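Local coordinates for uncharacterized protein (Bacteroides eggerthii, PDB 4FTD) that is of unknown function but folds as a six-bladed beta-propeller joined to an immunoglobulin-like domain, and may take part in carbohydrate metabolism, at residues A[402-416]-A[430-442]. Residues are numbered along the deposited sequence; the frame is centred on the assembly and turned at random.
Sequences LGGSGNGNALAQTDY and CLFASRTQSGFVI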
# COMPACT_ATOMS: atom_id res chain seq x y z
N LEU A 402 -7.03 -7.52 11.09
CA LEU A 402 -6.03 -8.29 11.81
C LEU A 402 -6.62 -9.01 13.03
O LEU A 402 -5.94 -9.79 13.67
CB LEU A 402 -4.85 -7.39 12.22
CG LEU A 402 -4.04 -6.68 11.12
CD1 LEU A 402 -3.16 -5.55 11.68
CD2 LEU A 402 -3.22 -7.72 10.41
N GLY A 403 -7.87 -8.71 13.38
CA GLY A 403 -8.50 -9.29 14.58
C GLY A 403 -7.99 -8.61 15.85
O GLY A 403 -7.26 -7.62 15.82
N GLY A 404 -8.39 -9.18 16.96
CA GLY A 404 -8.01 -8.69 18.27
C GLY A 404 -9.01 -7.64 18.70
O GLY A 404 -10.07 -7.48 18.11
N SER A 405 -8.68 -6.93 19.76
CA SER A 405 -9.57 -5.89 20.25
C SER A 405 -8.73 -4.76 20.83
O SER A 405 -7.48 -4.80 20.84
CB SER A 405 -10.52 -6.48 21.29
OG SER A 405 -9.78 -6.97 22.37
N GLY A 406 -9.40 -3.72 21.27
CA GLY A 406 -8.68 -2.59 21.78
C GLY A 406 -7.83 -2.89 22.98
O GLY A 406 -8.23 -3.64 23.82
N ASN A 407 -6.65 -2.31 23.04
CA ASN A 407 -5.76 -2.46 24.20
C ASN A 407 -5.05 -1.15 24.49
O ASN A 407 -5.16 -0.16 23.74
CB ASN A 407 -4.78 -3.65 23.98
CG ASN A 407 -3.85 -3.45 22.83
OD1 ASN A 407 -3.10 -2.47 22.83
ND2 ASN A 407 -3.82 -4.40 21.86
N GLY A 408 -4.32 -1.12 25.60
CA GLY A 408 -3.62 0.10 26.04
C GLY A 408 -2.26 0.33 25.38
O GLY A 408 -1.63 1.30 25.70
N ASN A 409 -1.82 -0.51 24.45
CA ASN A 409 -0.50 -0.38 23.84
C ASN A 409 -0.56 -0.80 22.36
O ASN A 409 0.17 -1.67 21.92
CB ASN A 409 0.54 -1.18 24.67
CG ASN A 409 0.04 -2.55 25.04
OD1 ASN A 409 -0.11 -2.85 26.22
ND2 ASN A 409 -0.32 -3.36 24.04
N ALA A 410 -1.44 -0.12 21.62
CA ALA A 410 -1.87 -0.52 20.29
C ALA A 410 -0.93 0.02 19.19
O ALA A 410 -1.37 0.59 18.17
CB ALA A 410 -3.33 -0.06 20.10
N LEU A 411 0.36 -0.21 19.37
CA LEU A 411 1.34 0.23 18.40
C LEU A 411 1.14 -0.65 17.12
O LEU A 411 0.91 -1.90 17.22
CB LEU A 411 2.79 0.17 18.93
CG LEU A 411 3.22 1.27 19.94
CD1 LEU A 411 3.08 2.68 19.34
CD2 LEU A 411 2.48 1.13 21.26
N ALA A 412 1.14 0.04 15.98
CA ALA A 412 0.91 -0.56 14.66
C ALA A 412 1.92 -0.01 13.67
O ALA A 412 2.33 1.14 13.79
CB ALA A 412 -0.51 -0.30 14.15
N GLN A 413 2.34 -0.87 12.74
CA GLN A 413 3.32 -0.53 11.73
C GLN A 413 2.74 -0.95 10.36
O GLN A 413 1.86 -1.82 10.24
CB GLN A 413 4.67 -1.27 11.93
CG GLN A 413 5.39 -0.93 13.22
CD GLN A 413 4.77 -1.55 14.45
OE1 GLN A 413 4.36 -2.72 14.42
NE2 GLN A 413 4.73 -0.79 15.54
N THR A 414 3.23 -0.26 9.34
CA THR A 414 2.99 -0.59 7.94
C THR A 414 4.32 -0.60 7.22
O THR A 414 5.31 0.01 7.65
CB THR A 414 2.04 0.39 7.23
OG1 THR A 414 2.60 1.71 7.27
CG2 THR A 414 0.66 0.36 7.86
N ASP A 415 4.35 -1.29 6.09
CA ASP A 415 5.52 -1.31 5.21
C ASP A 415 5.06 -1.84 3.86
O ASP A 415 3.99 -2.41 3.75
CB ASP A 415 6.63 -2.23 5.76
CG ASP A 415 7.63 -1.52 6.68
OD1 ASP A 415 8.15 -0.41 6.33
OD2 ASP A 415 7.91 -2.11 7.76
N TYR A 416 5.88 -1.65 2.84
CA TYR A 416 5.54 -2.21 1.53
C TYR A 416 6.78 -2.48 0.75
O TYR A 416 7.83 -1.93 1.06
CB TYR A 416 4.62 -1.24 0.76
CG TYR A 416 5.29 0.05 0.36
CD1 TYR A 416 5.31 1.15 1.22
CD2 TYR A 416 5.89 0.18 -0.90
CE1 TYR A 416 5.93 2.33 0.84
CE2 TYR A 416 6.52 1.36 -1.28
CZ TYR A 416 6.52 2.42 -0.40
OH TYR A 416 7.12 3.55 -0.78
N CYS A 430 3.29 -5.39 -2.70
CA CYS A 430 3.27 -6.19 -1.47
C CYS A 430 3.13 -5.26 -0.29
O CYS A 430 3.94 -4.36 -0.13
CB CYS A 430 4.52 -7.03 -1.38
SG CYS A 430 4.94 -7.93 -2.88
N LEU A 431 2.05 -5.42 0.48
CA LEU A 431 1.70 -4.55 1.60
C LEU A 431 1.79 -5.36 2.89
O LEU A 431 1.44 -6.54 2.91
CB LEU A 431 0.30 -3.96 1.42
CG LEU A 431 0.04 -3.25 0.08
CD1 LEU A 431 -1.40 -2.73 0.09
CD2 LEU A 431 1.01 -2.08 -0.19
N PHE A 432 2.25 -4.71 3.94
CA PHE A 432 2.42 -5.30 5.26
C PHE A 432 1.83 -4.37 6.29
O PHE A 432 2.02 -3.14 6.20
CB PHE A 432 3.89 -5.48 5.53
CG PHE A 432 4.27 -5.84 6.96
CD1 PHE A 432 4.58 -4.84 7.89
CD2 PHE A 432 4.47 -7.20 7.33
CE1 PHE A 432 4.99 -5.17 9.18
CE2 PHE A 432 4.92 -7.53 8.59
CZ PHE A 432 5.17 -6.50 9.52
N ALA A 433 1.19 -4.95 7.28
CA ALA A 433 0.75 -4.27 8.50
C ALA A 433 0.97 -5.23 9.68
O ALA A 433 0.87 -6.47 9.55
CB ALA A 433 -0.72 -3.85 8.45
N SER A 434 1.30 -4.65 10.83
CA SER A 434 1.45 -5.36 12.09
C SER A 434 0.80 -4.52 13.17
O SER A 434 0.99 -3.32 13.20
CB SER A 434 2.93 -5.49 12.47
OG SER A 434 3.04 -6.34 13.63
N ARG A 435 0.16 -5.17 14.12
CA ARG A 435 -0.48 -4.50 15.22
C ARG A 435 -0.33 -5.30 16.50
O ARG A 435 -0.57 -6.53 16.53
CB ARG A 435 -1.91 -4.20 14.86
CG ARG A 435 -2.64 -3.35 15.89
CD ARG A 435 -3.46 -4.20 16.83
NE ARG A 435 -4.24 -3.41 17.77
CZ ARG A 435 -5.01 -3.92 18.72
NH1 ARG A 435 -5.09 -5.23 18.88
NH2 ARG A 435 -5.71 -3.11 19.51
N THR A 436 0.06 -4.60 17.56
CA THR A 436 0.31 -5.21 18.88
C THR A 436 -0.88 -6.00 19.43
O THR A 436 -1.98 -5.46 19.50
CB THR A 436 0.75 -4.17 19.90
OG1 THR A 436 1.89 -3.49 19.37
CG2 THR A 436 1.07 -4.80 21.27
N GLN A 437 -0.63 -7.25 19.76
CA GLN A 437 -1.65 -8.20 20.27
C GLN A 437 -2.68 -8.67 19.21
O GLN A 437 -3.70 -9.28 19.55
CB GLN A 437 -2.34 -7.71 21.58
CG GLN A 437 -1.36 -7.60 22.74
CD GLN A 437 -1.96 -7.00 24.02
OE1 GLN A 437 -1.47 -6.00 24.56
NE2 GLN A 437 -3.03 -7.58 24.47
N SER A 438 -2.39 -8.44 17.93
CA SER A 438 -3.20 -8.98 16.83
C SER A 438 -2.36 -9.78 15.85
O SER A 438 -2.82 -10.75 15.32
CB SER A 438 -3.91 -7.91 16.07
OG SER A 438 -4.74 -7.16 16.92
N GLY A 439 -1.13 -9.36 15.58
CA GLY A 439 -0.26 -10.08 14.66
C GLY A 439 0.05 -9.25 13.40
O GLY A 439 -0.07 -8.05 13.42
N PHE A 440 0.44 -9.92 12.32
CA PHE A 440 0.83 -9.24 11.09
C PHE A 440 0.34 -9.97 9.85
O PHE A 440 0.01 -11.14 9.93
CB PHE A 440 2.33 -9.00 11.05
CG PHE A 440 3.22 -10.23 10.86
CD1 PHE A 440 3.48 -10.72 9.60
CD2 PHE A 440 3.85 -10.83 11.96
CE1 PHE A 440 4.30 -11.84 9.42
CE2 PHE A 440 4.68 -11.92 11.80
CZ PHE A 440 4.92 -12.41 10.52
N VAL A 441 0.33 -9.27 8.72
CA VAL A 441 -0.13 -9.82 7.43
C VAL A 441 0.75 -9.24 6.31
O VAL A 441 1.27 -8.10 6.40
CB VAL A 441 -1.63 -9.52 7.20
CG1 VAL A 441 -1.90 -8.04 6.99
CG2 VAL A 441 -2.22 -10.29 6.02
N ILE A 442 0.99 -10.07 5.28
CA ILE A 442 1.54 -9.62 4.03
C ILE A 442 0.47 -9.88 2.95
O ILE A 442 0.01 -11.01 2.81
CB ILE A 442 2.80 -10.39 3.66
CG1 ILE A 442 3.88 -10.19 4.74
CG2 ILE A 442 3.27 -9.95 2.25
CD1 ILE A 442 5.00 -11.23 4.68
O HOH W 1 -5.42 -11.16 15.81
O HOH W 2 -5.95 -7.80 20.40
O HOH W 3 2.95 -4.48 15.92
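R435 reaches from its strand into the glycine-rich loop 403-409. Its chain, bent at chi2 (-98°), brings the guanidinium edge to S405 O, which accepts from NH2 at 2.8 Å and weakly from NH1. N407 ND2 lies over one guanidinium face, with one N-H directed to T436 O, 3.2 Å away. The cation has further acceptors in A358 O and G359 O, while NH1 also donates to S438 OG, which donates to G403 O. G404, beside S438 OG, has backbone angles that glycine accommodates readily.

Amides close the loop's far end. N409 ND2 points almost straight at Q437 OE1 (2.9 Å, 178° at the hydrogen), and the N407 and Q437 amides stack 10° from parallel. N407 OD1 accepts from N409 N, an Asx turn.

Along the backbone, Q413 and D415 form hydrogen-bonded antiparallel pairs with S434 and F432. Just beyond, L411 O is gripped twice, by T436 N and by T436 OG1 (2.8 Å), so a threonine ties down the strand end.

Apolar contact comes from L402, whose CD1 meets R435 CB and CD2 meets V441 CG1, both at 3.7 Å.

S438 and G439 face R435 as a classic bulge at the turn between strands 426-435 and 439-446. With strand 412-420 innermost, these form three strands of one propeller blade; strand 120-125, from much earlier in the chain, completes it on the outer side, the beta-propeller closure.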